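Exported gluconolactonase (Xanthomonas campestris pv. campestris, PDB 3DR2) probably hydrolyses gluconolactone to gluconate in secondary glucose metabolism, as a calcium-binding six-bladed beta-propeller of the SMP-30 family. Local coordinates at residues 122-127 against 163-168; 169-174 against 200-205. One frame throughout, in Å; residues are numbered along the deposited sequence.

Overall arrangement
The two contacts follow one another along the chain and join directly, because the loop of interaction 1 (163-168) runs straight into strand 169-174 of interaction 2. Their centres are about 17 Å apart, on the same side of the chain's centre, about 22 Å from it for interaction 1 and 13 Å for interaction 2. Interaction 1 lies at the surface, between the 122-125/128-129 hairpin and a loop of the blade holding strands 136-138, 144-147, 169-174 and 182-187. Interaction 2 sets that same blade against the next, 190-195 to 226-234. Tyr172, on the strand of interaction 2, packs against Tyr125 of interaction 1, with Tyr125 CD1 3.5 Å from Tyr172 CE2.

Interaction 1. Residues 122-127 against 163-168; sequences VGRYAG and DPELAH
Tyr125 lies against the loop 163-168 with its CB and one side of its ring. Leu166 meets it twice: CD1 is 4.2 Å from Tyr125 CB, while CD2 sits near the plane of the phenol ring at its edge and reaches to 4.0 Å from the backbone O of Tyr125. CG of Tyr125 is anti to the backbone N (chi1 -178°), which carries the ring out alongside Leu166 to His168. There Tyr125 CD2 approaches His168 CE1 at 4.1 Å, close to the imidazole plane, at its edge, and the two ring planes stand at 90°. The imidazole is steadied by a hydrogen bond between its ND1 and Ser170 OG, and Leu166 CB lies over one face, toward the rim. In the propeller, this packs the long connection between strands 144-147 and 169-174 of one blade onto the hairpin 122-125/128-129. Toward solvent the contact turns polar. Arg124 NH1 and Glu165 OE2, 4.3 Å apart, form no salt bridge; a water accepts from Arg124 NH1 (2.9 Å) and donates to Glu165 OE2 (3.0 Å). The same OE2 takes a hydrogen bond from Arg129 N, and Arg124 NH1 also makes a weak one to Gly127 O.

Interaction 2. Residues 169-174 against 200-205; sequences HSVYRL and QTLYVS
Val171 and Val204 meet tip to tip between two sheets, Val171 CG2 coming to 3.8 Å from Val204 CG1 and to 4.1 Å from Val204 CG2. One methyl of Val171 is thus set against both branches of Val204. In Val171, CG1 is anti to the backbone N (chi1 169°), and this leaves the two methyls to different partners: CG2 goes to Val204, while Val171 CG1 lies 4.2 Å from Leu202 CD1. Strands 169-174 and 201-206 belong to successive blades of the propeller, so the three side chains sit in the interface where one blade lies face-on against the next. Trp145, which touches Val171 and Leu202, and Leu187, which touches Val171 and Val204, pack beside them.

The packing is tight at the valine pair and slacker at Leu202. Farther along, toward the partly exposed Arg173, the segments no longer touch, and the guanidinium turns to its own surroundings, with a salt bridge to Asp141 and a hydrogen bond to Gln182. At the other end the Val204 side chain is about 10 Å from a bound calcium ion. Separately, the neighbouring Ser205 OG is hydrogen-bonded to the backbone O of Asp242, a residue of the calcium site with Glu48, Asn134 and Asn191.

No hydrogen bond joins the two segments. They meet through hydrocarbon alone, so their fit depends on side-chain shape and burial, while the directional backbone bonds of Val171 to Met184 and Ala185 lie within its own blade.

Interaction 1. Residues 122-127 against 163-168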
loop_
_atom_site.group_PDB
_atom_site.type_symbol
_atom_site.label_atom_id
_atom_site.label_comp_id
_atom_site.label_asym_id
_atom_site.label_seq_id
_atom_site.Cartn_x
_atom_site.Cartn_y
_atom_site.Cartn_z
ATOM N N VAL A 122 -7.875 -22.724 8.292
ATOM C CA VAL A 122 -7.365 -23.714 7.347
ATOM C C VAL A 122 -6.437 -23.049 6.338
ATOM O O VAL A 122 -6.752 -21.990 5.803
ATOM C CB VAL A 122 -8.519 -24.439 6.602
ATOM C CG1 VAL A 122 -9.274 -23.471 5.701
ATOM C CG2 VAL A 122 -7.961 -25.591 5.792
ATOM N N GLY A 123 -5.290 -23.670 6.085
ATOM C CA GLY A 123 -4.342 -23.093 5.149
ATOM C C GLY A 123 -3.773 -24.085 4.157
ATOM O O GLY A 123 -2.843 -23.766 3.412
ATOM N N ARG A 124 -4.333 -25.288 4.136
ATOM C CA ARG A 124 -3.850 -26.317 3.228
ATOM C C ARG A 124 -4.959 -27.198 2.689
ATOM O O ARG A 124 -6.054 -27.261 3.246
ATOM C CB ARG A 124 -2.830 -27.215 3.939
ATOM C CG ARG A 124 -1.547 -26.525 4.340
ATOM C CD ARG A 124 -0.645 -27.431 5.186
ATOM N NE ARG A 124 0.575 -26.730 5.582
ATOM C CZ ARG A 124 1.656 -26.609 4.817
ATOM N NH1 ARG A 124 1.687 -27.158 3.609
ATOM N NH2 ARG A 124 2.698 -25.906 5.246
ATOM N N TYR A 125 -4.653 -27.868 1.585
ATOM C CA TYR A 125 -5.568 -28.809 0.968
ATOM C C TYR A 125 -4.703 -30.017 0.629
ATOM O O TYR A 125 -3.696 -29.888 -0.065
ATOM C CB TYR A 125 -6.183 -28.262 -0.319
ATOM C CG TYR A 125 -7.163 -29.245 -0.912
ATOM C CD1 TYR A 125 -8.379 -29.505 -0.279
ATOM C CD2 TYR A 125 -6.841 -29.986 -2.050
ATOM C CE1 TYR A 125 -9.249 -30.480 -0.752
ATOM C CE2 TYR A 125 -7.710 -30.971 -2.536
ATOM C CZ TYR A 125 -8.906 -31.211 -1.879
ATOM O OH TYR A 125 -9.752 -32.196 -2.328
ATOM N N ALA A 126 -5.087 -31.185 1.131
ATOM C CA ALA A 126 -4.315 -32.388 0.864
ATOM C C ALA A 126 -2.851 -32.149 1.234
ATOM O O ALA A 126 -1.938 -32.567 0.519
ATOM C CB ALA A 126 -4.436 -32.760 -0.601
ATOM N N GLY A 127 -2.639 -31.456 2.351
ATOM C CA GLY A 127 -1.296 -31.175 2.824
ATOM C C GLY A 127 -0.507 -30.089 2.110
ATOM O O GLY A 127 0.594 -29.745 2.541
ATOM N N ASP A 163 5.468 -20.173 -6.489
ATOM C CA ASP A 163 4.850 -21.088 -7.433
ATOM C C ASP A 163 3.804 -21.827 -6.621
ATOM O O ASP A 163 4.085 -22.288 -5.514
ATOM C CB ASP A 163 5.874 -22.083 -7.988
ATOM C CG ASP A 163 6.840 -21.443 -8.965
ATOM O OD1 ASP A 163 6.373 -20.871 -9.975
ATOM O OD2 ASP A 163 8.065 -21.514 -8.725
ATOM N N PRO A 164 2.578 -21.933 -7.146
ATOM C CA PRO A 164 1.507 -22.627 -6.433
ATOM C C PRO A 164 1.833 -24.095 -6.189
ATOM O O PRO A 164 2.564 -24.708 -6.966
ATOM C CB PRO A 164 0.304 -22.439 -7.355
ATOM C CG PRO A 164 0.925 -22.379 -8.707
ATOM C CD PRO A 164 2.123 -21.490 -8.475
ATOM N N GLU A 165 1.301 -24.644 -5.102
ATOM C CA GLU A 165 1.522 -26.048 -4.760
ATOM C C GLU A 165 0.352 -26.878 -5.277
ATOM O O GLU A 165 0.454 -28.098 -5.420
ATOM C CB GLU A 165 1.642 -26.220 -3.243
ATOM C CG GLU A 165 2.797 -25.462 -2.617
ATOM C CD GLU A 165 2.983 -25.785 -1.139
ATOM O OE1 GLU A 165 3.783 -25.092 -0.480
ATOM O OE2 GLU A 165 2.338 -26.732 -0.639
ATOM N N LEU A 166 -0.766 -26.210 -5.549
ATOM C CA LEU A 166 -1.956 -26.876 -6.063
ATOM C C LEU A 166 -2.041 -26.644 -7.567
ATOM O O LEU A 166 -1.658 -25.581 -8.056
ATOM C CB LEU A 166 -3.209 -26.324 -5.376
ATOM C CG LEU A 166 -3.255 -26.443 -3.848
ATOM C CD1 LEU A 166 -4.547 -25.844 -3.316
ATOM C CD2 LEU A 166 -3.140 -27.900 -3.440
ATOM N N ALA A 167 -2.539 -27.639 -8.298
ATOM C CA ALA A 167 -2.665 -27.538 -9.747
ATOM C C ALA A 167 -4.093 -27.188 -10.147
ATOM O O ALA A 167 -4.576 -27.591 -11.208
ATOM C CB ALA A 167 -2.248 -28.855 -10.398
ATOM N N HIS A 168 -4.767 -26.435 -9.292
ATOM C CA HIS A 168 -6.136 -26.039 -9.556
ATOM C C HIS A 168 -6.519 -24.818 -8.730
ATOM O O HIS A 168 -5.969 -24.594 -7.647
ATOM C CB HIS A 168 -7.082 -27.209 -9.241
ATOM C CG HIS A 168 -6.830 -27.854 -7.909
ATOM N ND1 HIS A 168 -7.409 -27.408 -6.741
ATOM C CD2 HIS A 168 -6.039 -28.897 -7.561
ATOM C CE1 HIS A 168 -6.986 -28.147 -5.730
ATOM N NE2 HIS A 168 -6.153 -29.058 -6.201
HETATM O O HOH W 1 3.930 -26.942 1.836
#

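Interaction 2. Residues 169-174 against 200-205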
loop_
_atom_site.group_PDB
_atom_site.type_symbol
_atom_site.label_atom_id
_atom_site.label_comp_id
_atom_site.label_asym_id
_atom_site.label_seq_id
_atom_site.Cartn_x
_atom_site.Cartn_y
_atom_site.Cartn_z
ATOM N N HIS A 169 -7.441 -24.020 -9.269
ATOM C CA HIS A 169 -7.962 -22.826 -8.593
ATOM C C HIS A 169 -9.372 -23.277 -8.256
ATOM O O HIS A 169 -10.228 -23.322 -9.134
ATOM C CB HIS A 169 -8.056 -21.636 -9.549
ATOM C CG HIS A 169 -6.778 -21.303 -10.246
ATOM N ND1 HIS A 169 -6.722 -20.415 -11.296
ATOM C CD2 HIS A 169 -5.510 -21.736 -10.048
ATOM C CE1 HIS A 169 -5.474 -20.313 -11.719
ATOM N NE2 HIS A 169 -4.719 -21.105 -10.979
ATOM N N SER A 170 -9.630 -23.588 -6.994
ATOM C CA SER A 170 -10.940 -24.105 -6.639
ATOM C C SER A 170 -11.817 -23.255 -5.746
ATOM O O SER A 170 -11.377 -22.265 -5.166
ATOM C CB SER A 170 -10.768 -25.472 -5.973
ATOM O OG SER A 170 -9.948 -26.319 -6.756
ATOM N N VAL A 171 -13.081 -23.662 -5.676
ATOM C CA VAL A 171 -14.067 -23.052 -4.800
ATOM C C VAL A 171 -14.137 -24.149 -3.748
ATOM O O VAL A 171 -14.341 -25.314 -4.088
ATOM C CB VAL A 171 -15.456 -22.913 -5.463
ATOM C CG1 VAL A 171 -16.487 -22.517 -4.413
ATOM C CG2 VAL A 171 -15.415 -21.862 -6.561
ATOM N N TYR A 172 -13.936 -23.792 -2.487
ATOM C CA TYR A 172 -13.966 -24.779 -1.415
ATOM C C TYR A 172 -15.073 -24.528 -0.408
ATOM O O TYR A 172 -15.593 -23.417 -0.297
ATOM C CB TYR A 172 -12.649 -24.787 -0.636
ATOM C CG TYR A 172 -11.418 -25.158 -1.422
ATOM C CD1 TYR A 172 -10.688 -24.195 -2.112
ATOM C CD2 TYR A 172 -10.952 -26.473 -1.437
ATOM C CE1 TYR A 172 -9.522 -24.526 -2.788
ATOM C CE2 TYR A 172 -9.795 -26.816 -2.108
ATOM C CZ TYR A 172 -9.081 -25.840 -2.782
ATOM O OH TYR A 172 -7.936 -26.184 -3.453
ATOM N N ARG A 173 -15.416 -25.579 0.332
ATOM C CA ARG A 173 -16.420 -25.500 1.384
ATOM C C ARG A 173 -15.789 -26.021 2.667
ATOM O O ARG A 173 -15.303 -27.154 2.712
ATOM C CB ARG A 173 -17.655 -26.342 1.054
ATOM C CG ARG A 173 -18.653 -26.410 2.208
ATOM C CD ARG A 173 -19.921 -27.158 1.824
ATOM N NE ARG A 173 -20.886 -27.199 2.922
ATOM C CZ ARG A 173 -20.855 -28.079 3.919
ATOM N NH1 ARG A 173 -21.774 -28.037 4.875
ATOM N NH2 ARG A 173 -19.918 -29.013 3.954
ATOM N N LEU A 174 -15.789 -25.192 3.707
ATOM C CA LEU A 174 -15.219 -25.584 4.989
ATOM C C LEU A 174 -16.383 -25.843 5.939
ATOM O O LEU A 174 -17.070 -24.917 6.361
ATOM C CB LEU A 174 -14.325 -24.466 5.548
ATOM C CG LEU A 174 -13.263 -24.856 6.587
ATOM C CD1 LEU A 174 -12.671 -23.592 7.193
ATOM C CD2 LEU A 174 -13.859 -25.716 7.674
ATOM N N GLN A 200 -29.962 -22.571 -3.589
ATOM C CA GLN A 200 -30.001 -23.656 -4.570
ATOM C C GLN A 200 -29.016 -23.384 -5.703
ATOM O O GLN A 200 -28.647 -24.290 -6.455
ATOM C CB GLN A 200 -31.408 -23.819 -5.153
ATOM C CG GLN A 200 -32.403 -24.496 -4.223
ATOM C CD GLN A 200 -33.740 -24.771 -4.902
ATOM O OE1 GLN A 200 -34.487 -23.847 -5.228
ATOM N NE2 GLN A 200 -34.039 -26.046 -5.128
ATOM N N THR A 201 -28.588 -22.131 -5.816
ATOM C CA THR A 201 -27.648 -21.737 -6.854
ATOM C C THR A 201 -26.463 -21.006 -6.233
ATOM O O THR A 201 -26.637 -20.169 -5.358
ATOM C CB THR A 201 -28.317 -20.797 -7.890
ATOM O OG1 THR A 201 -29.406 -21.478 -8.525
ATOM C CG2 THR A 201 -27.311 -20.356 -8.954
ATOM N N LEU A 202 -25.259 -21.350 -6.674
ATOM C CA LEU A 202 -24.052 -20.692 -6.182
ATOM C C LEU A 202 -23.462 -19.958 -7.375
ATOM O O LEU A 202 -23.225 -20.562 -8.427
ATOM C CB LEU A 202 -23.030 -21.716 -5.678
ATOM C CG LEU A 202 -21.920 -21.256 -4.715
ATOM C CD1 LEU A 202 -20.642 -22.015 -5.022
ATOM C CD2 LEU A 202 -21.679 -19.767 -4.820
ATOM N N TYR A 203 -23.237 -18.656 -7.220
ATOM C CA TYR A 203 -22.655 -17.852 -8.286
ATOM C C TYR A 203 -21.183 -17.646 -7.957
ATOM O O TYR A 203 -20.835 -17.370 -6.810
ATOM C CB TYR A 203 -23.341 -16.489 -8.372
ATOM C CG TYR A 203 -24.840 -16.540 -8.555
ATOM C CD1 TYR A 203 -25.698 -16.394 -7.469
ATOM C CD2 TYR A 203 -25.402 -16.711 -9.822
ATOM C CE1 TYR A 203 -27.074 -16.410 -7.635
ATOM C CE2 TYR A 203 -26.779 -16.730 -9.998
ATOM C CZ TYR A 203 -27.611 -16.574 -8.897
ATOM O OH TYR A 203 -28.978 -16.568 -9.061
ATOM N N VAL A 204 -20.324 -17.787 -8.961
ATOM C CA VAL A 204 -18.885 -17.618 -8.779
ATOM C C VAL A 204 -18.331 -16.932 -10.015
ATOM O O VAL A 204 -18.572 -17.385 -11.129
ATOM C CB VAL A 204 -18.163 -18.979 -8.645
ATOM C CG1 VAL A 204 -16.683 -18.762 -8.381
ATOM C CG2 VAL A 204 -18.788 -19.805 -7.531
ATOM N N SER A 205 -17.594 -15.843 -9.840
ATOM C CA SER A 205 -17.040 -15.184 -11.014
ATOM C C SER A 205 -15.652 -15.742 -11.305
ATOM O O SER A 205 -14.977 -16.260 -10.415
ATOM C CB SER A 205 -16.967 -13.662 -10.820
ATOM O OG SER A 205 -16.024 -13.297 -9.829
#